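Local coordinates for protein Non-reducing end beta-L-arabinofuranosidase (Bacteroides thetaiotaomicron, PDB 5MQO) that probably hydrolyses glycosidic bonds of plant pectin as a family GH127 enzyme of a gut bacterium, linked to aceric acidase activity, at residues A131-A136 with T211-A216; Y427-P432 with L443-E448; L501-E506 with V515-N520; S610-N615 with D673-P678. One frame throughout, in Å; residues are numbered along the deposited sequence.

Contact 1. Residues A131-A136 with T211-A216; sequences ACVVKA and TTLFDA
Val133 and Leu213 form the packed part of this helix pair. Val133 CG1 meets Leu213 CD1 at 4.1 Å, methyl against methyl, and the two side chains cross obliquely. CG1 stands anti to the backbone N (chi1 169°), which sets it at Leu213 and, at 4.4 Å from Val133 CG1, at Ala216 CB. All three residues are buried. Leu197 of helix 192-208 touches both Val133 and Leu213, so a third helix closes this side.

The other side is looser and faces solvent. Val134 is exposed. Its CG2 rests 3.9 Å from Thr212 O and reaches Ala216 CB only at 4.5 Å. Thr212 is partly exposed. Thr211 and Asp215 bond within their own segment, where Thr211 OG1 donates to Asp215 OD2 from above the carboxylate plane.

The axes of the short segments 131-136 and 212-216 approach to 9.8 Å and make an angle of 34°. Both helices belong to the catalytic domain, whose family clan has an alpha-helical barrel.

No hydrogen bond or salt bridge links the two segments, though Gln137 NE2, next along the chain, bonds to Ala216 O. Their grip is mainly apolar, with Val134 also resting on a backbone carbonyl, and depends on fit rather than on directed bonds.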
loop_
_atom_site.group_PDB
_atom_site.type_symbol
_atom_site.label_atom_id
_atom_site.label_comp_id
_atom_site.label_asym_id
_atom_site.label_seq_id
_atom_site.Cartn_x
_atom_site.Cartn_y
_atom_site.Cartn_z
ATOM N N ALA A 131 -28.853 3.379 -8.488
ATOM C CA ALA A 131 -30.009 3.712 -9.344
ATOM C C ALA A 131 -29.653 4.605 -10.540
ATOM O O ALA A 131 -30.145 4.381 -11.642
ATOM C CB ALA A 131 -31.099 4.375 -8.519
ATOM N N CYS A 132 -28.811 5.614 -10.308
ATOM C CA CYS A 132 -28.332 6.509 -11.375
ATOM C C CYS A 132 -27.435 5.789 -12.359
ATOM O O CYS A 132 -27.506 6.036 -13.566
ATOM C CB CYS A 132 -27.536 7.682 -10.808
ATOM S SG CYS A 132 -28.445 8.749 -9.683
ATOM N N VAL A 133 -26.567 4.928 -11.833
ATOM C CA VAL A 133 -25.677 4.122 -12.668
ATOM C C VAL A 133 -26.497 3.191 -13.571
ATOM O O VAL A 133 -26.279 3.171 -14.788
ATOM C CB VAL A 133 -24.673 3.312 -11.815
ATOM C CG1 VAL A 133 -23.939 2.272 -12.652
ATOM C CG2 VAL A 133 -23.668 4.236 -11.150
ATOM N N VAL A 134 -27.441 2.455 -12.974
ATOM C CA VAL A 134 -28.275 1.466 -13.702
ATOM C C VAL A 134 -29.141 2.144 -14.771
ATOM O O VAL A 134 -29.263 1.633 -15.883
ATOM C CB VAL A 134 -29.157 0.612 -12.734
ATOM C CG1 VAL A 134 -30.210 -0.224 -13.479
ATOM C CG2 VAL A 134 -28.284 -0.306 -11.891
ATOM N N LYS A 135 -29.726 3.292 -14.428
ATOM C CA LYS A 135 -30.546 4.066 -15.365
ATOM C C LYS A 135 -29.723 4.464 -16.620
ATOM O O LYS A 135 -30.252 4.487 -17.740
ATOM C CB LYS A 135 -31.137 5.300 -14.651
ATOM C CG LYS A 135 -32.357 5.927 -15.327
ATOM C CD LYS A 135 -32.894 7.139 -14.559
ATOM C CE LYS A 135 -32.006 8.365 -14.771
ATOM N NZ LYS A 135 -32.563 9.623 -14.207
ATOM N N ALA A 136 -28.425 4.723 -16.424
ATOM C CA ALA A 136 -27.521 5.162 -17.488
ATOM C C ALA A 136 -26.884 4.078 -18.379
ATOM O O ALA A 136 -26.289 4.404 -19.402
ATOM C CB ALA A 136 -26.418 6.000 -16.877
ATOM N N THR A 211 -27.503 -7.672 -5.585
ATOM C CA THR A 211 -27.095 -7.867 -6.969
ATOM C C THR A 211 -27.317 -6.613 -7.870
ATOM O O THR A 211 -27.069 -6.637 -9.078
ATOM C CB THR A 211 -27.839 -9.091 -7.529
ATOM O OG1 THR A 211 -27.148 -9.560 -8.690
ATOM C CG2 THR A 211 -29.334 -8.774 -7.885
ATOM N N THR A 212 -27.768 -5.520 -7.266
ATOM C CA THR A 212 -28.148 -4.316 -7.997
ATOM C C THR A 212 -26.968 -3.687 -8.795
ATOM O O THR A 212 -27.086 -3.482 -10.005
ATOM C CB THR A 212 -28.932 -3.325 -7.059
ATOM O OG1 THR A 212 -29.562 -2.298 -7.830
ATOM C CG2 THR A 212 -28.078 -2.685 -5.952
ATOM N N LEU A 213 -25.826 -3.441 -8.145
ATOM C CA LEU A 213 -24.669 -2.873 -8.849
ATOM C C LEU A 213 -23.870 -3.961 -9.546
ATOM O O LEU A 213 -23.312 -3.729 -10.623
ATOM C CB LEU A 213 -23.738 -2.088 -7.911
ATOM C CG LEU A 213 -22.595 -1.338 -8.636
ATOM C CD1 LEU A 213 -23.119 -0.367 -9.681
ATOM C CD2 LEU A 213 -21.672 -0.614 -7.672
ATOM N N PHE A 214 -23.791 -5.135 -8.926
ATOM C CA PHE A 214 -23.067 -6.269 -9.513
ATOM C C PHE A 214 -23.475 -6.586 -10.952
ATOM O O PHE A 214 -22.619 -6.769 -11.826
ATOM C CB PHE A 214 -23.274 -7.508 -8.656
ATOM C CG PHE A 214 -22.399 -8.661 -9.034
ATOM C CD1 PHE A 214 -21.023 -8.536 -8.998
ATOM C CD2 PHE A 214 -22.951 -9.876 -9.421
ATOM C CE1 PHE A 214 -20.208 -9.591 -9.324
ATOM C CE2 PHE A 214 -22.136 -10.943 -9.757
ATOM C CZ PHE A 214 -20.756 -10.802 -9.700
ATOM N N ASP A 215 -24.784 -6.641 -11.194
ATOM C CA ASP A 215 -25.313 -6.899 -12.541
ATOM C C ASP A 215 -24.891 -5.797 -13.509
ATOM O O ASP A 215 -24.551 -6.085 -14.638
ATOM C CB ASP A 215 -26.844 -7.123 -12.523
ATOM C CG ASP A 215 -27.248 -8.459 -11.826
ATOM O OD1 ASP A 215 -26.589 -9.503 -12.035
ATOM O OD2 ASP A 215 -28.242 -8.476 -11.081
ATOM N N ALA A 216 -24.847 -4.553 -13.049
ATOM C CA ALA A 216 -24.245 -3.457 -13.844
ATOM C C ALA A 216 -22.785 -3.723 -14.188
ATOM O O ALA A 216 -22.355 -3.472 -15.299
ATOM C CB ALA A 216 -24.375 -2.104 -13.147
#

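Contact 2. Residues Y427-P432 with L443-E448; sequences YFYTNP and LRWPKE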
loop_
_atom_site.group_PDB
_atom_site.type_symbol
_atom_site.label_atom_id
_atom_site.label_comp_id
_atom_site.label_asym_id
_atom_site.label_seq_id
_atom_site.Cartn_x
_atom_site.Cartn_y
_atom_site.Cartn_z
ATOM N N TYR A 427 -4.813 15.798 0.552
ATOM C CA TYR A 427 -4.052 14.728 -0.077
ATOM C C TYR A 427 -2.725 15.169 -0.758
ATOM O O TYR A 427 -2.612 16.267 -1.302
ATOM C CB TYR A 427 -4.926 14.023 -1.099
ATOM C CG TYR A 427 -6.127 13.363 -0.507
ATOM C CD1 TYR A 427 -7.292 14.093 -0.237
ATOM C CD2 TYR A 427 -6.137 11.992 -0.231
ATOM C CE1 TYR A 427 -8.431 13.480 0.309
ATOM C CE2 TYR A 427 -7.271 11.362 0.302
ATOM C CZ TYR A 427 -8.419 12.104 0.577
ATOM O OH TYR A 427 -9.537 11.492 1.105
ATOM N N PHE A 428 -1.732 14.280 -0.720
ATOM C CA PHE A 428 -0.541 14.411 -1.546
ATOM C C PHE A 428 -0.706 13.626 -2.830
ATOM O O PHE A 428 -1.153 12.478 -2.787
ATOM C CB PHE A 428 0.714 13.799 -0.855
ATOM C CG PHE A 428 1.451 14.722 0.067
ATOM C CD1 PHE A 428 1.712 16.050 -0.284
ATOM C CD2 PHE A 428 1.937 14.240 1.265
ATOM C CE1 PHE A 428 2.408 16.876 0.566
ATOM C CE2 PHE A 428 2.616 15.067 2.125
ATOM C CZ PHE A 428 2.857 16.385 1.777
ATOM N N TYR A 429 -0.241 14.214 -3.928
ATOM C CA TYR A 429 0.110 13.457 -5.131
ATOM C C TYR A 429 1.533 12.837 -4.993
ATOM O O TYR A 429 1.658 11.608 -4.940
ATOM C CB TYR A 429 0.024 14.357 -6.353
ATOM C CG TYR A 429 0.087 13.652 -7.701
ATOM C CD1 TYR A 429 -0.997 12.884 -8.180
ATOM C CD2 TYR A 429 1.196 13.794 -8.528
ATOM C CE1 TYR A 429 -0.948 12.270 -9.435
ATOM C CE2 TYR A 429 1.254 13.185 -9.774
ATOM C CZ TYR A 429 0.185 12.433 -10.228
ATOM O OH TYR A 429 0.263 11.837 -11.455
ATOM N N THR A 430 2.589 13.672 -4.922
ATOM C CA THR A 430 3.955 13.201 -4.633
ATOM C C THR A 430 4.207 12.946 -3.119
ATOM O O THR A 430 3.631 13.614 -2.256
ATOM C CB THR A 430 5.024 14.208 -5.116
ATOM O OG1 THR A 430 4.711 15.519 -4.630
ATOM C CG2 THR A 430 5.097 14.233 -6.596
ATOM N N ASN A 431 5.110 12.007 -2.836
ATOM C CA ASN A 431 5.580 11.693 -1.498
ATOM C C ASN A 431 7.115 11.787 -1.417
ATOM O O ASN A 431 7.803 10.763 -1.324
ATOM C CB ASN A 431 5.137 10.297 -1.112
ATOM C CG ASN A 431 3.678 10.235 -0.843
ATOM O OD1 ASN A 431 3.220 10.550 0.256
ATOM N ND2 ASN A 431 2.930 9.851 -1.839
ATOM N N PRO A 432 7.649 13.017 -1.400
ATOM C CA PRO A 432 9.090 13.176 -1.338
ATOM C C PRO A 432 9.681 12.714 -0.008
ATOM O O PRO A 432 8.965 12.622 0.981
ATOM C CB PRO A 432 9.276 14.700 -1.518
ATOM C CG PRO A 432 8.060 15.299 -0.939
ATOM C CD PRO A 432 6.952 14.287 -1.112
ATOM N N LEU A 443 9.285 21.809 -8.367
ATOM C CA LEU A 443 8.828 20.555 -8.955
ATOM C C LEU A 443 7.326 20.623 -9.193
ATOM O O LEU A 443 6.629 21.348 -8.483
ATOM C CB LEU A 443 9.162 19.370 -8.034
ATOM C CG LEU A 443 10.672 19.022 -7.916
ATOM C CD1 LEU A 443 10.976 18.224 -6.649
ATOM C CD2 LEU A 443 11.215 18.279 -9.138
ATOM N N ARG A 444 6.842 19.886 -10.195
ATOM C CA ARG A 444 5.415 19.657 -10.410
ATOM C C ARG A 444 4.745 19.139 -9.142
ATOM O O ARG A 444 5.334 18.377 -8.387
ATOM C CB ARG A 444 5.161 18.570 -11.474
ATOM C CG ARG A 444 5.673 18.801 -12.898
ATOM C CD ARG A 444 5.025 17.841 -13.894
ATOM N NE ARG A 444 5.503 16.457 -13.778
ATOM C CZ ARG A 444 6.533 15.908 -14.437
ATOM N NH1 ARG A 444 7.265 16.611 -15.298
ATOM N NH2 ARG A 444 6.841 14.631 -14.223
ATOM N N TRP A 445 3.484 19.510 -8.954
ATOM C CA TRP A 445 2.611 18.982 -7.888
ATOM C C TRP A 445 2.899 19.645 -6.545
ATOM O O TRP A 445 4.060 19.826 -6.171
ATOM C CB TRP A 445 2.611 17.426 -7.786
ATOM C CG TRP A 445 2.537 16.801 -9.117
ATOM C CD1 TRP A 445 3.470 15.989 -9.696
ATOM C CD2 TRP A 445 1.521 17.013 -10.100
ATOM N NE1 TRP A 445 3.080 15.645 -10.973
ATOM C CE2 TRP A 445 1.889 16.264 -11.251
ATOM C CE3 TRP A 445 0.327 17.762 -10.127
ATOM C CZ2 TRP A 445 1.104 16.240 -12.420
ATOM C CZ3 TRP A 445 -0.459 17.741 -11.296
ATOM C CH2 TRP A 445 -0.062 16.984 -12.424
ATOM N N PRO A 446 1.826 20.026 -5.818
ATOM C CA PRO A 446 2.027 20.710 -4.538
ATOM C C PRO A 446 2.798 19.864 -3.515
ATOM O O PRO A 446 2.782 18.623 -3.572
ATOM C CB PRO A 446 0.595 20.999 -4.064
ATOM C CG PRO A 446 -0.258 19.991 -4.765
ATOM C CD PRO A 446 0.394 19.772 -6.094
ATOM N N LYS A 447 3.483 20.552 -2.611
ATOM C CA LYS A 447 4.270 19.896 -1.581
ATOM C C LYS A 447 3.717 20.149 -0.186
ATOM O O LYS A 447 4.359 19.841 0.814
ATOM C CB LYS A 447 5.735 20.314 -1.720
ATOM C CG LYS A 447 6.372 19.927 -3.058
ATOM C CD LYS A 447 6.485 18.414 -3.227
ATOM C CE LYS A 447 7.219 17.997 -4.496
ATOM N NZ LYS A 447 6.385 17.958 -5.733
ATOM N N GLU A 448 2.503 20.675 -0.134
ATOM C CA GLU A 448 1.667 20.619 1.045
ATOM C C GLU A 448 0.410 19.906 0.611
ATOM O O GLU A 448 -0.016 20.062 -0.535
ATOM C CB GLU A 448 1.348 22.021 1.502
ATOM C CG GLU A 448 2.585 22.775 1.969
ATOM C CD GLU A 448 2.249 24.119 2.605
ATOM O OE1 GLU A 448 2.797 25.153 2.142
ATOM O OE2 GLU A 448 1.429 24.138 3.566
#
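Trp445 is the first residue of 443-448 to touch 427-432. Tyr429 turns its edge toward the face of the indole five-membered ring, with centroids 4.3 Å apart and planes at 53°. Tyr429 CE2 lies 3.3 Å from Trp445 NE1. Arg444 CB lies over the opposite indole face, toward its rim. The phenol oxygen of Tyr429 bonds to Gln365.

Pro446 follows. Its carbonyl O comes near Phe428 CD1, at 4.3 Å.

Lys447 comes next, with a chain bent at chi2 and chi4. NZ donates to Thr430 OG1 at 3.2 Å. It also donates back to Trp445 O, from above that carbonyl's plane, and it bonds to Tyr345 OH. Lower down the chain, Lys447 CD lies 4.2 Å from Pro432 CG. The Lys447 carbonyl meets the edge of the Phe428 ring, O to CE1 at 3.6 Å.

Glu448 closes the walk: its backbone N sits at the same ring edge, in plane. Phe428 also meets Trp682.

Neither segment is a regular helix or strand. The arrangement is loop-loop packing in the GH127 catalytic domain, with an edge-to-face Tyr-Trp pair. The loops flank strand 434-435, which pairs with strand 690-697 of the C-terminal sheet.

Contact 3. Residues L501-E506 with V515-N520; sequences LALVQE and VRVTLN
Leu503 faces Leu519 and Val504 faces Thr518 in an antiparallel beta hairpin, strands 500-506 and 514-521 of a seven-stranded sheet in the middle domain. Val504 and Thr518 are a hydrogen-bonded pair: Val504 N reaches Thr518 O, and Thr518 N reaches Val504 O, both at 2.7 Å. Glu506 and Arg516 repeat this pattern. At the far end Asn520 N donates to Ala502 O less straight, at 131°.

Gln505 sits on the buried face and its chain runs extended beyond CG. CB lies 4.2 Å from Arg516 O. CG, anti to the backbone N (chi1 177°), comes 3.9 Å from Val515 CG1. CD meets the same methyl, and NE2 at the tip is nearest, 3.5 Å from Val515 CG1. The other tip atom, OE1, turns to weak hydrogen bonds with Tyr474 and Asn489.

On that face Leu503 CD2 and Val517 CG1 pack at 4.0 Å. Leu501 touches Phe529 and Val517 touches Phe533, both on strand 529-535 of another sheet, consistent with two sheets packed against each other through this face.

The opposite face is more open and polar. Arg516 pairs chiefly with Glu574, and its bridge to Glu506 is long. The carboxylate and guanidinium planes of that pair stand 62° apart, with Glu506 OE1 3.9 Å from Arg516 NH1.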
loop_
_atom_site.group_PDB
_atom_site.type_symbol
_atom_site.label_atom_id
_atom_site.label_comp_id
_atom_site.label_asym_id
_atom_site.label_seq_id
_atom_site.Cartn_x
_atom_site.Cartn_y
_atom_site.Cartn_z
ATOM N N LEU A 501 -15.911 -18.680 14.282
ATOM C CA LEU A 501 -14.713 -18.539 15.068
ATOM C C LEU A 501 -14.580 -17.053 15.206
ATOM O O LEU A 501 -14.569 -16.347 14.206
ATOM C CB LEU A 501 -13.523 -19.131 14.334
ATOM C CG LEU A 501 -12.241 -19.301 15.144
ATOM C CD1 LEU A 501 -11.320 -20.285 14.437
ATOM C CD2 LEU A 501 -11.552 -17.964 15.376
ATOM N N ALA A 502 -14.533 -16.565 16.437
ATOM C CA ALA A 502 -14.391 -15.133 16.669
ATOM C C ALA A 502 -13.192 -14.910 17.542
ATOM O O ALA A 502 -12.972 -15.673 18.471
ATOM C CB ALA A 502 -15.626 -14.578 17.333
ATOM N N LEU A 503 -12.401 -13.887 17.252
ATOM C CA LEU A 503 -11.326 -13.550 18.165
ATOM C C LEU A 503 -11.175 -12.040 18.352
ATOM O O LEU A 503 -11.727 -11.240 17.612
ATOM C CB LEU A 503 -10.023 -14.259 17.771
ATOM C CG LEU A 503 -9.423 -14.026 16.377
ATOM C CD1 LEU A 503 -8.652 -12.713 16.281
ATOM C CD2 LEU A 503 -8.512 -15.182 16.001
ATOM N N VAL A 504 -10.467 -11.681 19.404
ATOM C CA VAL A 504 -10.254 -10.295 19.773
ATOM C C VAL A 504 -8.752 -10.051 19.896
ATOM O O VAL A 504 -8.047 -10.775 20.614
ATOM C CB VAL A 504 -10.954 -9.938 21.098
ATOM C CG1 VAL A 504 -10.927 -8.437 21.323
ATOM C CG2 VAL A 504 -12.388 -10.419 21.058
ATOM N N GLN A 505 -8.283 -9.022 19.191
ATOM C CA GLN A 505 -6.879 -8.657 19.156
ATOM C C GLN A 505 -6.733 -7.375 19.939
ATOM O O GLN A 505 -7.412 -6.398 19.630
ATOM C CB GLN A 505 -6.427 -8.453 17.706
ATOM C CG GLN A 505 -4.964 -7.995 17.574
ATOM C CD GLN A 505 -4.295 -8.417 16.273
ATOM O OE1 GLN A 505 -4.779 -9.283 15.555
ATOM N NE2 GLN A 505 -3.183 -7.832 15.987
ATOM N N GLU A 506 -5.867 -7.377 20.948
ATOM C CA GLU A 506 -5.617 -6.179 21.738
ATOM C C GLU A 506 -4.147 -5.854 21.632
ATOM O O GLU A 506 -3.317 -6.739 21.810
ATOM C CB GLU A 506 -6.010 -6.405 23.186
ATOM C CG GLU A 506 -7.346 -7.133 23.355
ATOM C CD GLU A 506 -7.831 -7.127 24.796
ATOM O OE1 GLU A 506 -7.411 -8.008 25.591
ATOM O OE2 GLU A 506 -8.618 -6.218 25.126
ATOM N N VAL A 515 1.168 -7.874 21.457
ATOM C CA VAL A 515 -0.123 -8.301 20.893
ATOM C C VAL A 515 -0.758 -9.429 21.704
ATOM O O VAL A 515 -0.096 -10.352 22.143
ATOM C CB VAL A 515 0.013 -8.702 19.408
ATOM C CG1 VAL A 515 -1.346 -8.977 18.765
ATOM C CG2 VAL A 515 0.722 -7.594 18.647
ATOM N N ARG A 516 -2.057 -9.317 21.911
ATOM C CA ARG A 516 -2.801 -10.344 22.564
ATOM C C ARG A 516 -3.955 -10.714 21.672
ATOM O O ARG A 516 -4.748 -9.834 21.291
ATOM C CB ARG A 516 -3.333 -9.852 23.905
ATOM C CG ARG A 516 -4.173 -10.877 24.660
ATOM C CD ARG A 516 -4.699 -10.272 25.934
ATOM N NE ARG A 516 -3.615 -9.925 26.838
ATOM C CZ ARG A 516 -3.775 -9.331 28.017
ATOM N NH1 ARG A 516 -4.986 -9.012 28.473
ATOM N NH2 ARG A 516 -2.703 -9.067 28.747
ATOM N N VAL A 517 -4.034 -12.015 21.370
ATOM C CA VAL A 517 -5.142 -12.607 20.642
ATOM C C VAL A 517 -5.945 -13.444 21.637
ATOM O O VAL A 517 -5.422 -14.348 22.297
ATOM C CB VAL A 517 -4.655 -13.426 19.419
ATOM C CG1 VAL A 517 -5.817 -14.090 18.683
ATOM C CG2 VAL A 517 -3.922 -12.491 18.467
ATOM N N THR A 518 -7.218 -13.102 21.758
ATOM C CA THR A 518 -8.117 -13.769 22.670
ATOM C C THR A 518 -9.175 -14.445 21.820
ATOM O O THR A 518 -9.762 -13.785 20.973
ATOM C CB THR A 518 -8.783 -12.750 23.610
ATOM O OG1 THR A 518 -7.774 -11.908 24.208
ATOM C CG2 THR A 518 -9.591 -13.464 24.674
ATOM N N LEU A 519 -9.416 -15.738 22.062
ATOM C CA LEU A 519 -10.443 -16.518 21.350
ATOM C C LEU A 519 -11.806 -16.517 22.012
ATOM O O LEU A 519 -11.973 -17.210 23.002
ATOM C CB LEU A 519 -9.992 -17.963 21.270
ATOM C CG LEU A 519 -8.803 -18.134 20.344
ATOM C CD1 LEU A 519 -8.074 -19.396 20.734
ATOM C CD2 LEU A 519 -9.246 -18.178 18.877
ATOM N N ASN A 520 -12.778 -15.780 21.460
ATOM C CA ASN A 520 -14.137 -15.738 22.033
ATOM C C ASN A 520 -14.915 -16.970 21.699
ATOM O O ASN A 520 -15.315 -17.669 22.589
ATOM C CB ASN A 520 -14.951 -14.547 21.557
ATOM C CG ASN A 520 -14.395 -13.225 22.015
ATOM O OD1 ASN A 520 -14.728 -12.194 21.432
ATOM N ND2 ASN A 520 -13.543 -13.229 23.039
#

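Contact 4. Residues S610-N615 with D673-P678; sequences SMDIAN and DIRLIP
Asp612 lies against Arg675 and has the largest share of this contact. Its CG is anti to the carbonyl carbon, and its CB points at strand 673-678. CB itself rests on the Arg675 backbone, 3.1 Å from Arg675 O. OD1 takes a weak bond from Arg675 NE, at 3.3 Å and bent to 121°, within a salt bridge. OD2 touches a methyl, Ile677 CG2, at 3.6 Å, and also has a polar partner beyond the two segments.

Arg675 starts out extended, with CG anti to the backbone N. It bends at chi3 (67°), which swings NE back to Asp612. The carboxylate and guanidinium planes stand 65° apart, so the groups do not meet as a flat two-bond pair. The stronger partner of Asp612 OD1 is Arg685.

Ile677 holds CG1 between the backbone N and the carbonyl carbon, while CG2 faces the carboxylate. The side chains of Asp612 and Ile677 cross at about a right angle.

The backbones join by a single bridge, Ile613 with Ile674. Arg675 N donates to Asp612 O at 3.1 Å, and Ala614 N to Asp673 O at the same length. Ala614 CB lies 4.1 Å from Asp673 CB. The CB of Ile613 points away from the strand, and its side chain touches Leu608 and Ile622.

The loop after strand 604-609 is thus laid along strand 670-678 of the C-terminal domain. Asp612 is buried and lies near two arginines, which would probably keep its carboxylate charged.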
loop_
_atom_site.group_PDB
_atom_site.type_symbol
_atom_site.label_atom_id
_atom_site.label_comp_id
_atom_site.label_asym_id
_atom_site.label_seq_id
_atom_site.Cartn_x
_atom_site.Cartn_y
_atom_site.Cartn_z
ATOM N N SER A 610 11.451 20.840 10.394
ATOM C CA SER A 610 12.225 21.998 10.880
ATOM C C SER A 610 11.669 22.563 12.160
ATOM O O SER A 610 12.440 23.008 12.988
ATOM C CB SER A 610 12.331 23.115 9.834
ATOM O OG SER A 610 11.106 23.296 9.118
ATOM N N MET A 611 10.350 22.508 12.343
ATOM C CA MET A 611 9.721 22.954 13.598
ATOM C C MET A 611 10.000 22.086 14.853
ATOM O O MET A 611 9.633 22.505 15.934
ATOM C CB MET A 611 8.201 23.195 13.409
ATOM C CG MET A 611 7.298 21.985 13.152
ATOM S SD MET A 611 7.247 21.400 11.431
ATOM C CE MET A 611 6.474 22.743 10.513
ATOM N N ASP A 612 10.610 20.898 14.720
ATOM C CA ASP A 612 11.012 20.056 15.869
ATOM C C ASP A 612 12.510 20.174 16.180
ATOM O O ASP A 612 13.062 19.305 16.832
ATOM C CB ASP A 612 10.746 18.554 15.617
ATOM C CG ASP A 612 9.269 18.191 15.481
ATOM O OD1 ASP A 612 8.446 18.711 16.264
ATOM O OD2 ASP A 612 8.959 17.329 14.595
ATOM N N ILE A 613 13.181 21.207 15.695
ATOM C CA ILE A 613 14.600 21.428 16.013
ATOM C C ILE A 613 14.621 22.574 17.001
ATOM O O ILE A 613 14.112 23.656 16.695
ATOM C CB ILE A 613 15.421 21.837 14.754
ATOM C CG1 ILE A 613 15.262 20.766 13.648
ATOM C CG2 ILE A 613 16.897 22.100 15.113
ATOM C CD1 ILE A 613 15.787 21.178 12.291
ATOM N N ALA A 614 15.207 22.370 18.174
ATOM C CA ALA A 614 15.282 23.463 19.145
ATOM C C ALA A 614 16.084 24.646 18.570
ATOM O O ALA A 614 17.051 24.440 17.841
ATOM C CB ALA A 614 15.883 22.981 20.466
ATOM N N ASN A 615 15.654 25.868 18.894
ATOM C CA ASN A 615 16.368 27.142 18.555
ATOM C C ASN A 615 16.392 27.454 17.061
ATOM O O ASN A 615 17.330 28.101 16.587
ATOM C CB ASN A 615 17.823 27.194 19.096
ATOM C CG ASN A 615 17.941 26.754 20.546
ATOM O OD1 ASN A 615 17.010 26.921 21.359
ATOM N ND2 ASN A 615 19.097 26.176 20.885
ATOM N N ASP A 673 18.869 19.621 20.686
ATOM C CA ASP A 673 17.710 18.784 20.950
ATOM C C ASP A 673 16.919 18.743 19.637
ATOM O O ASP A 673 16.642 19.802 19.029
ATOM C CB ASP A 673 16.820 19.334 22.110
ATOM C CG ASP A 673 17.498 19.266 23.520
ATOM O OD1 ASP A 673 18.677 18.873 23.636
ATOM O OD2 ASP A 673 16.838 19.635 24.526
ATOM N N ILE A 674 16.602 17.519 19.199
ATOM C CA ILE A 674 15.701 17.279 18.076
ATOM C C ILE A 674 14.585 16.369 18.541
ATOM O O ILE A 674 14.695 15.664 19.545
ATOM C CB ILE A 674 16.412 16.640 16.859
ATOM C CG1 ILE A 674 17.000 15.254 17.188
ATOM C CG2 ILE A 674 17.528 17.545 16.352
ATOM C CD1 ILE A 674 17.336 14.445 15.955
ATOM N N ARG A 675 13.513 16.384 17.776
ATOM C CA ARG A 675 12.447 15.429 17.935
ATOM C C ARG A 675 12.087 14.869 16.550
ATOM O O ARG A 675 11.857 15.632 15.600
ATOM C CB ARG A 675 11.289 16.133 18.610
ATOM C CG ARG A 675 9.984 15.414 18.489
ATOM C CD ARG A 675 8.968 15.911 19.482
ATOM N NE ARG A 675 8.533 17.285 19.252
ATOM C CZ ARG A 675 7.387 17.788 19.714
ATOM N NH1 ARG A 675 6.525 17.033 20.410
ATOM N NH2 ARG A 675 7.085 19.056 19.464
ATOM N N LEU A 676 12.075 13.540 16.434
ATOM C CA LEU A 676 11.629 12.857 15.204
ATOM C C LEU A 676 10.161 12.476 15.308
ATOM O O LEU A 676 9.704 12.092 16.381
ATOM C CB LEU A 676 12.472 11.616 14.954
ATOM C CG LEU A 676 13.986 11.874 14.882
ATOM C CD1 LEU A 676 14.761 10.617 14.488
ATOM C CD2 LEU A 676 14.305 12.985 13.899
ATOM N N ILE A 677 9.418 12.616 14.209
ATOM C CA ILE A 677 8.024 12.133 14.142
ATOM C C ILE A 677 7.883 11.153 12.986
ATOM O O ILE A 677 8.760 11.093 12.112
ATOM C CB ILE A 677 6.972 13.272 13.985
ATOM C CG1 ILE A 677 7.100 13.983 12.634
ATOM C CG2 ILE A 677 7.072 14.275 15.127
ATOM C CD1 ILE A 677 5.845 14.728 12.236
ATOM N N PRO A 678 6.790 10.383 12.965
ATOM C CA PRO A 678 6.628 9.430 11.877
ATOM C C PRO A 678 6.464 10.137 10.549
ATOM O O PRO A 678 5.823 11.190 10.487
ATOM C CB PRO A 678 5.335 8.696 12.243
ATOM C CG PRO A 678 5.236 8.853 13.718
ATOM C CD PRO A 678 5.692 10.260 13.924
#

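Overall arrangement
Contacts 1 and 2 lie in the catalytic domain, contact 3 in the middle domain and contact 4 in the C-terminal domain. None touches another. Contacts 2 and 4 come closest, with centres 22 Å apart, while contacts 1 and 4 sit on opposite sides of the chain's centre, their centres about 52 Å apart. Contact 1 is mainly buried and mainly apolar, between helices, with no hydrogen bond between its segments. The others are partly buried. Contact 3 is backbone-bonded strand pairing with one apolar and one polar face. Contact 4 fixes a loop to a strand by backbone bonds and charge. Contact 2 joins two loops through rings and a lysine.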